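Local coordinates for putative alkaline phosphatase (Pseudomonas fluorescens, PDB 4F1V), which binds phosphate with high affinity in the periplasm and probably serves as the solute-binding component of the PstSACB ABC transporter for phosphate import, at residues A[192-197]-A[204-209]; A[94-99]-A[211-216]. All blocks are in the same frame, centred on the assembly; numbering follows the deposited sequence.

Interaction 1: A[192-197]-A[204-209]; sequences QGVMTA and RITYMS
Val-194, Met-195 and Ala-197 of helix 190-198 pack over Thr-206, Met-208 and Arg-204 of the segment to which the chain returns after the helix. The unit is a beta-alpha-beta crossover: strand 186-188 leads into the helix, which leads to strand 204-205, and strand 138-142 lies between the two parallel strands in one lobe of the venus-flytrap fold. Val-194 faces the returning segment and sends CG1 out anti to its backbone N (chi1 160°), bringing this branch within 3.5 Å of Thr-206 OG1 and 3.7 Å of Thr-206 CG2. That hydroxyl is hydrogen-bonded to Val-140 O of the central strand, and the valine methyl makes a van der Waals contact with it. Met-208 runs past Val-194 in the opposite direction, its chain bent at both chi2 and chi3, which sets the terminal methyl against Val-194. The resulting approach of CE to Val-194 CG1 is very short, but Val-194 has a second conformer and the apparent squeeze is doubtful. Met-195, also bent, lies across Met-208: its SD is 3.8 Å from Met-208 CE and 3.9 Å from Met-208 CG. At the far end of the contact, Arg-204 stretches its extended chain past the last turn of the helix, where the carbonyl end would probably favour a positive charge. CD comes within 3.3 Å of Ala-197 O, and NH1 donates to that same oxygen at 2.9 Å, with an N-H...O angle of 152° and the donor tilted 33° from the carbonyl plane.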
ATOM      1  N   GLN A 192      -4.900  10.877  -5.950  1.00  4.08           N
ATOM      2  CA  GLN A 192      -5.000  11.956  -6.903  0.55  4.68           C
ATOM      3  C   GLN A 192      -5.487  13.235  -6.267  1.00  4.37           C
ATOM      4  O   GLN A 192      -5.028  14.341  -6.610  1.00  5.20           O
ATOM      5  CB  GLN A 192      -5.902  11.466  -8.085  0.55  5.28           C
ATOM      6  CG  GLN A 192      -5.314  10.254  -8.837  0.55  7.61           C
ATOM      7  CD  GLN A 192      -6.329   9.523  -9.691  0.55  7.54           C
ATOM      8  OE1 GLN A 192      -7.258   8.821  -9.183  0.55 10.55           O
ATOM      9  NE2 GLN A 192      -6.248   9.717 -11.042  0.55 13.22           N
ATOM     10  N   GLY A 193      -6.453  13.138  -5.371  1.00  4.32           N
ATOM     11  CA  GLY A 193      -6.969  14.351  -4.688  1.00  4.30           C
ATOM     12  C   GLY A 193      -5.835  15.047  -3.914  1.00  3.64           C
ATOM     13  O   GLY A 193      -5.766  16.305  -3.902  1.00  4.12           O
ATOM     14  N   VAL A 194      -4.960  14.288  -3.282  0.80  3.67           N
ATOM     15  CA  VAL A 194      -3.787  14.890  -2.592  0.80  3.61           C
ATOM     16  C   VAL A 194      -2.867  15.558  -3.636  0.80  3.57           C
ATOM     17  O   VAL A 194      -2.389  16.680  -3.373  0.80  4.47           O
ATOM     18  CB  VAL A 194      -3.064  13.851  -1.732  0.80  3.95           C
ATOM     19  CG1 VAL A 194      -1.639  14.326  -1.444  0.80  3.98           C
ATOM     20  CG2 VAL A 194      -3.831  13.596  -0.430  0.80  4.23           C
ATOM     21  N   MET A 195      -2.554  14.887  -4.744  1.00  3.69           N
ATOM     22  CA  MET A 195      -1.677  15.545  -5.734  1.00  4.06           C
ATOM     23  C   MET A 195      -2.283  16.824  -6.274  1.00  4.37           C
ATOM     24  O   MET A 195      -1.554  17.807  -6.540  1.00  4.93           O
ATOM     25  CB  MET A 195      -1.286  14.584  -6.819  1.00  4.62           C
ATOM     26  CG  MET A 195      -0.373  13.472  -6.383  1.00  4.69           C
ATOM     27  SD  MET A 195       1.196  13.993  -5.604  1.00  5.04           S
ATOM     28  CE  MET A 195       2.042  14.758  -6.967  1.00  6.08           C
ATOM     29  N   THR A 196      -3.609  16.848  -6.486  1.00  4.25           N
ATOM     30  CA  THR A 196      -4.274  18.075  -6.898  1.00  4.32           C
ATOM     31  C   THR A 196      -4.110  19.188  -5.873  1.00  4.58           C
ATOM     32  O   THR A 196      -3.787  20.333  -6.172  1.00  5.85           O
ATOM     33  CB  THR A 196      -5.778  17.774  -7.205  1.00  4.69           C
ATOM     34  OG1 THR A 196      -5.805  16.890  -8.321  1.00  6.16           O
ATOM     35  CG2 THR A 196      -6.584  19.036  -7.430  1.00  6.36           C
ATOM     36  N   ALA A 197      -4.291  18.819  -4.584  1.00  4.34           N
ATOM     37  CA  ALA A 197      -4.122  19.796  -3.522  1.00  4.70           C
ATOM     38  C   ALA A 197      -2.658  20.253  -3.410  1.00  5.06           C
ATOM     39  O   ALA A 197      -2.404  21.433  -3.097  1.00  6.43           O
ATOM     40  CB  ALA A 197      -4.610  19.209  -2.170  1.00  5.41           C
ATOM     41  N   ARG A 204       3.909  23.266  -0.530  1.00  5.53           N
ATOM     42  CA  ARG A 204       3.227  22.081   0.007  1.00  4.64           C
ATOM     43  C   ARG A 204       4.065  20.854  -0.127  1.00  4.39           C
ATOM     44  O   ARG A 204       4.879  20.718  -1.062  1.00  5.48           O
ATOM     45  CB  ARG A 204       1.830  21.939  -0.661  1.00  5.13           C
ATOM     46  CG  ARG A 204       0.890  23.049  -0.240  1.00  6.30           C
ATOM     47  CD  ARG A 204      -0.484  22.925  -0.844  1.00  6.10           C
ATOM     48  NE  ARG A 204      -1.310  24.045  -0.333  1.00  6.48           N
ATOM     49  CZ  ARG A 204      -2.635  24.051  -0.379  1.00  7.41           C
ATOM     50  NH1 ARG A 204      -3.340  23.150  -1.002  1.00  7.49           N
ATOM     51  NH2 ARG A 204      -3.243  25.041   0.214  1.00  7.86           N
ATOM     52  N   ILE A 205       3.868  19.894   0.770  1.00  4.19           N
ATOM     53  CA  ILE A 205       4.619  18.638   0.791  1.00  3.62           C
ATOM     54  C   ILE A 205       3.659  17.519   1.267  1.00  3.88           C
ATOM     55  O   ILE A 205       2.750  17.776   2.045  1.00  4.40           O
ATOM     56  CB  ILE A 205       5.872  18.745   1.745  1.00  3.95           C
ATOM     57  CG1 ILE A 205       6.788  17.531   1.601  1.00  4.46           C
ATOM     58  CG2 ILE A 205       5.473  19.025   3.183  1.00  5.00           C
ATOM     59  CD1 ILE A 205       8.193  17.852   2.112  1.00  5.96           C
ATOM     60  N   THR A 206       3.898  16.295   0.827  1.00  3.59           N
ATOM     61  CA  THR A 206       3.050  15.156   1.247  1.00  3.89           C
ATOM     62  C   THR A 206       3.855  13.850   1.135  1.00  3.52           C
ATOM     63  O   THR A 206       5.034  13.859   0.791  1.00  4.04           O
ATOM     64  CB  THR A 206       1.750  15.123   0.407  1.00  4.00           C
ATOM     65  OG1 THR A 206       0.796  14.248   1.014  1.00  4.04           O
ATOM     66  CG2 THR A 206       1.983  14.667  -0.996  1.00  3.98           C
ATOM     67  N   TYR A 207       3.130  12.757   1.434  1.00  3.53           N
ATOM     68  CA  TYR A 207       3.593  11.390   1.261  1.00  3.35           C
ATOM     69  C   TYR A 207       2.678  10.726   0.235  1.00  3.39           C
ATOM     70  O   TYR A 207       1.485  11.045   0.150  1.00  4.09           O
ATOM     71  CB  TYR A 207       3.579  10.623   2.619  1.00  3.91           C
ATOM     72  CG  TYR A 207       2.217  10.610   3.275  1.00  3.59           C
ATOM     73  CD1 TYR A 207       1.333   9.560   3.066  1.00  3.38           C
ATOM     74  CD2 TYR A 207       1.791  11.691   4.042  1.00  3.86           C
ATOM     75  CE1 TYR A 207       0.051   9.565   3.622  1.00  3.53           C
ATOM     76  CE2 TYR A 207       0.516  11.682   4.609  1.00  3.40           C
ATOM     77  CZ  TYR A 207      -0.348  10.643   4.415  1.00  3.43           C
ATOM     78  OH  TYR A 207      -1.619  10.686   4.939  1.00  4.40           O
ATOM     79  N   MET A 208       3.231   9.800  -0.584  1.00  3.35           N
ATOM     80  CA  MET A 208       2.475   9.431  -1.799  1.00  3.14           C
ATOM     81  C   MET A 208       2.960   8.140  -2.438  1.00  3.15           C
ATOM     82  O   MET A 208       4.168   7.833  -2.475  1.00  3.57           O
ATOM     83  CB  MET A 208       2.655  10.577  -2.827  1.00  2.99           C
ATOM     84  CG  MET A 208       1.861  10.494  -4.109  1.00  3.24           C
ATOM     85  SD  MET A 208       0.069  10.284  -3.907  1.00  3.82           S
ATOM     86  CE  MET A 208      -0.294  11.710  -2.918  1.00  4.43           C
ATOM     87  N   SER A 209       2.001   7.435  -3.033  1.00  3.02           N
ATOM     88  CA  SER A 209       2.291   6.385  -3.999  1.00  3.23           C
ATOM     89  C   SER A 209       3.397   6.812  -4.977  1.00  3.15           C
ATOM     90  O   SER A 209       3.301   7.922  -5.531  1.00  3.49           O
ATOM     91  CB  SER A 209       1.022   6.102  -4.841  1.00  3.70           C
ATOM     92  OG  SER A 209       1.304   5.282  -5.907  1.00  4.25           O
TER

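Interaction 2: A[94-99]-A[211-216]; sequences SVAIPF and DFAAPT
This is a small, buried and mainly apolar contact between two loops, placed where the chain leaves the five-stranded sheet of one lobe for the four-stranded sheet of the other. Segment 94-99 joins strand 85-94 to strand 99-100, while segment 211-216 follows the return from strand 204-205 and opens with a type I beta turn from Asp-211 to Ala-214. The third residue of that turn, Ala-213, carries its side of the contact alone. Its methyl group is directed at segment 94-99 and meets Ala-96 almost tip to tip, with 3.5 Å between Ala-213 CB and Ala-96 CB. The same methyl also lies over one face of the Pro-98 ring, displaced toward its CB, CG and CD atoms: CG is 4.0 Å from Ala-213 CB, and CB and CD of the proline are hardly farther away. Ala-96 and Pro-98 thus form a shallow notch around one methyl group, while Ile-97 between them is directed away from segment 211-216, and its side chain touches Ile-205. The backbone of the turn adds one more touch, Ala-213 O lying 3.7 Å from Pro-98 CB. With such short side chains the backbones come close, and the CA atoms of Pro-98 and Ala-213 are 5.6 Å apart. Around the contact, Leu-198 of helix 190-198 also touches Pro-98, and Phe-212 reaches Ser-191 and Gln-192 at the beginning of that helix. Only 117 Å² is buried in all, and the bound phosphate is about 12 Å from the Ala-213 side chain. Lying beside a strand-to-strand crossing between two lobes, the contact fits the interdomain hinge region of a venus-flytrap periplasmic binding protein.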
ATOM      1  N   SER A  94       7.815   1.739  -2.681  1.00  3.23           N
ATOM      2  CA  SER A  94       8.325   2.820  -1.866  1.00  3.47           C
ATOM      3  C   SER A  94       7.127   3.764  -1.461  1.00  3.57           C
ATOM      4  O   SER A  94       6.014   3.627  -1.978  1.00  3.66           O
ATOM      5  CB  SER A  94       9.395   3.631  -2.611  1.00  4.00           C
ATOM      6  OG  SER A  94       8.801   4.228  -3.769  1.00  4.67           O
ATOM      7  N   VAL A  95       7.421   4.700  -0.563  1.00  3.25           N
ATOM      8  CA  VAL A  95       6.546   5.803  -0.280  1.00  3.43           C
ATOM      9  C   VAL A  95       7.345   7.090  -0.584  1.00  3.57           C
ATOM     10  O   VAL A  95       8.392   7.328   0.057  1.00  3.83           O
ATOM     11  CB  VAL A  95       6.043   5.811   1.179  1.00  4.27           C
ATOM     12  CG1 VAL A  95       5.166   7.058   1.419  1.00  4.93           C
ATOM     13  CG2 VAL A  95       5.313   4.527   1.504  1.00  5.98           C
ATOM     14  N   ALA A  96       6.893   7.833  -1.578  1.00  3.24           N
ATOM     15  CA  ALA A  96       7.581   9.045  -2.059  1.00  3.09           C
ATOM     16  C   ALA A  96       7.115  10.305  -1.258  1.00  3.29           C
ATOM     17  O   ALA A  96       6.026  10.293  -0.690  1.00  3.46           O
ATOM     18  CB  ALA A  96       7.272   9.211  -3.556  1.00  3.62           C
ATOM     19  N   ILE A  97       7.952  11.330  -1.340  1.00  3.28           N
ATOM     20  CA  ILE A  97       7.718  12.599  -0.663  1.00  3.17           C
ATOM     21  C   ILE A  97       7.743  13.726  -1.725  1.00  3.61           C
ATOM     22  O   ILE A  97       8.716  14.483  -1.839  1.00  4.16           O
ATOM     23  CB  ILE A  97       8.765  12.851   0.455  1.00  3.51           C
ATOM     24  CG1 ILE A  97       8.851  11.670   1.442  1.00  4.06           C
ATOM     25  CG2 ILE A  97       8.416  14.145   1.225  1.00  4.27           C
ATOM     26  CD1 ILE A  97       7.615  11.311   2.198  1.00  4.84           C
ATOM     27  N   PRO A  98       6.664  13.825  -2.537  1.00  3.74           N
ATOM     28  CA  PRO A  98       6.587  14.905  -3.518  1.00  4.31           C
ATOM     29  C   PRO A  98       6.256  16.235  -2.797  1.00  4.16           C
ATOM     30  O   PRO A  98       5.601  16.261  -1.775  1.00  4.50           O
ATOM     31  CB  PRO A  98       5.480  14.458  -4.468  1.00  3.85           C
ATOM     32  CG  PRO A  98       4.543  13.683  -3.533  1.00  4.27           C
ATOM     33  CD  PRO A  98       5.474  12.962  -2.586  1.00  3.67           C
ATOM     34  N   PHE A  99       6.693  17.329  -3.454  1.00  3.98           N
ATOM     35  CA  PHE A  99       6.454  18.644  -2.919  1.00  4.17           C
ATOM     36  C   PHE A  99       6.337  19.668  -4.053  1.00  4.47           C
ATOM     37  O   PHE A  99       6.831  19.416  -5.159  1.00  4.79           O
ATOM     38  CB  PHE A  99       7.544  19.066  -1.908  1.00  4.62           C
ATOM     39  CG  PHE A  99       8.930  19.155  -2.516  1.00  4.42           C
ATOM     40  CD1 PHE A  99       9.398  20.330  -3.091  1.00  4.73           C
ATOM     41  CD2 PHE A  99       9.791  18.034  -2.571  1.00  4.58           C
ATOM     42  CE1 PHE A  99      10.633  20.409  -3.695  1.00  5.03           C
ATOM     43  CE2 PHE A  99      11.008  18.106  -3.182  1.00  5.04           C
ATOM     44  CZ  PHE A  99      11.454  19.292  -3.753  1.00  4.88           C
ATOM     45  N   ASP A 211       3.742   5.880  -7.924  0.70  3.26           N
ATOM     46  CA  ASP A 211       3.108   6.146  -9.237  0.70  3.65           C
ATOM     47  C   ASP A 211       2.630   7.586  -9.318  0.70  4.07           C
ATOM     48  O   ASP A 211       3.070   8.405 -10.109  0.70  6.56           O
ATOM     49  CB  ASP A 211       1.948   5.173  -9.461  0.70  4.51           C
ATOM     50  CG  ASP A 211       1.158   5.562 -10.711  0.70  5.17           C
ATOM     51  OD1 ASP A 211      -0.073   5.516 -10.678  0.70  5.67           O
ATOM     52  OD2 ASP A 211       1.840   5.960 -11.722  0.70  7.54           O
ATOM     53  N   PHE A 212       1.735   8.000  -8.425  0.70  3.85           N
ATOM     54  CA  PHE A 212       1.157   9.305  -8.475  0.70  4.25           C
ATOM     55  C   PHE A 212       2.130  10.465  -8.087  0.70  3.99           C
ATOM     56  O   PHE A 212       1.844  11.641  -8.369  0.70  4.26           O
ATOM     57  CB  PHE A 212      -0.109   9.376  -7.623  0.70  5.36           C
ATOM     58  CG  PHE A 212      -1.244   8.518  -8.212  0.70  6.51           C
ATOM     59  CD1 PHE A 212      -1.856   8.863  -9.428  0.70  8.30           C
ATOM     60  CD2 PHE A 212      -1.597   7.321  -7.621  0.70  6.86           C
ATOM     61  CE1 PHE A 212      -2.848   8.065  -9.979  0.70  9.27           C
ATOM     62  CE2 PHE A 212      -2.639   6.564  -8.161  0.70  7.64           C
ATOM     63  CZ  PHE A 212      -3.236   6.913  -9.371  0.70  9.81           C
ATOM     64  N   ALA A 213       3.262  10.148  -7.454  1.00  4.06           N
ATOM     65  CA  ALA A 213       4.181  11.201  -7.023  1.00  4.37           C
ATOM     66  C   ALA A 213       4.870  11.933  -8.156  1.00  5.08           C
ATOM     67  O   ALA A 213       5.356  13.039  -7.927  1.00  6.03           O
ATOM     68  CB  ALA A 213       5.207  10.651  -6.051  1.00  4.68           C
ATOM     69  N   ALA A 214       4.938  11.307  -9.337  1.00  5.38           N
ATOM     70  CA  ALA A 214       5.528  11.964 -10.490  1.00  6.35           C
ATOM     71  C   ALA A 214       4.781  11.516 -11.720  1.00  6.24           C
ATOM     72  O   ALA A 214       4.428  10.338 -11.841  1.00  6.82           O
ATOM     73  CB  ALA A 214       7.029  11.634 -10.667  1.00  9.51           C
ATOM     74  N   PRO A 215       4.615  12.399 -12.715  1.00  7.78           N
ATOM     75  CA  PRO A 215       3.921  11.989 -13.940  1.00  8.83           C
ATOM     76  C   PRO A 215       4.649  10.939 -14.785  1.00  7.58           C
ATOM     77  O   PRO A 215       4.028  10.265 -15.622  1.00  9.87           O
ATOM     78  CB  PRO A 215       3.776  13.300 -14.728  1.00 11.38           C
ATOM     79  CG  PRO A 215       3.903  14.351 -13.780  1.00 12.36           C
ATOM     80  CD  PRO A 215       4.809  13.877 -12.675  1.00  9.81           C
ATOM     81  N   THR A 216       5.974  10.836 -14.649  1.00  6.81           N
ATOM     82  CA  THR A 216       6.823   9.869 -15.325  1.00  7.55           C
ATOM     83  C   THR A 216       7.715   9.218 -14.292  1.00  6.41           C
ATOM     84  O   THR A 216       8.052   9.851 -13.290  1.00  7.51           O
ATOM     85  CB  THR A 216       7.734  10.565 -16.425  1.00  9.03           C
ATOM     86  OG1 THR A 216       8.714  11.362 -15.754  1.00 10.31           O
ATOM     87  CG2 THR A 216       6.906  11.327 -17.428  1.00  9.60           C
TER

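Overall arrangement
The centres of the two interactions are about 8 Å apart, on the same side of the chain's centre, and interaction 1 is nested in sequence within the loop closed by interaction 2. Strands 99-100 and 204-205 pair antiparallel in the four-stranded sheet, and this pairing continues beyond them: Ala-96 N lies 2.9 Å from Met-208 O and Thr-206 N 3.1 Å from Pro-98 O, both probable hydrogen bonds. Segment 204-209 pairs with segment 94-99 and packs against helix 190-198, and Pro-98 also touches its Met-195. Together they join the helix-covered sheet of one lobe to the crossing toward the other, near the phosphate held in the cleft, about 8 Å from the Met-208 side chain.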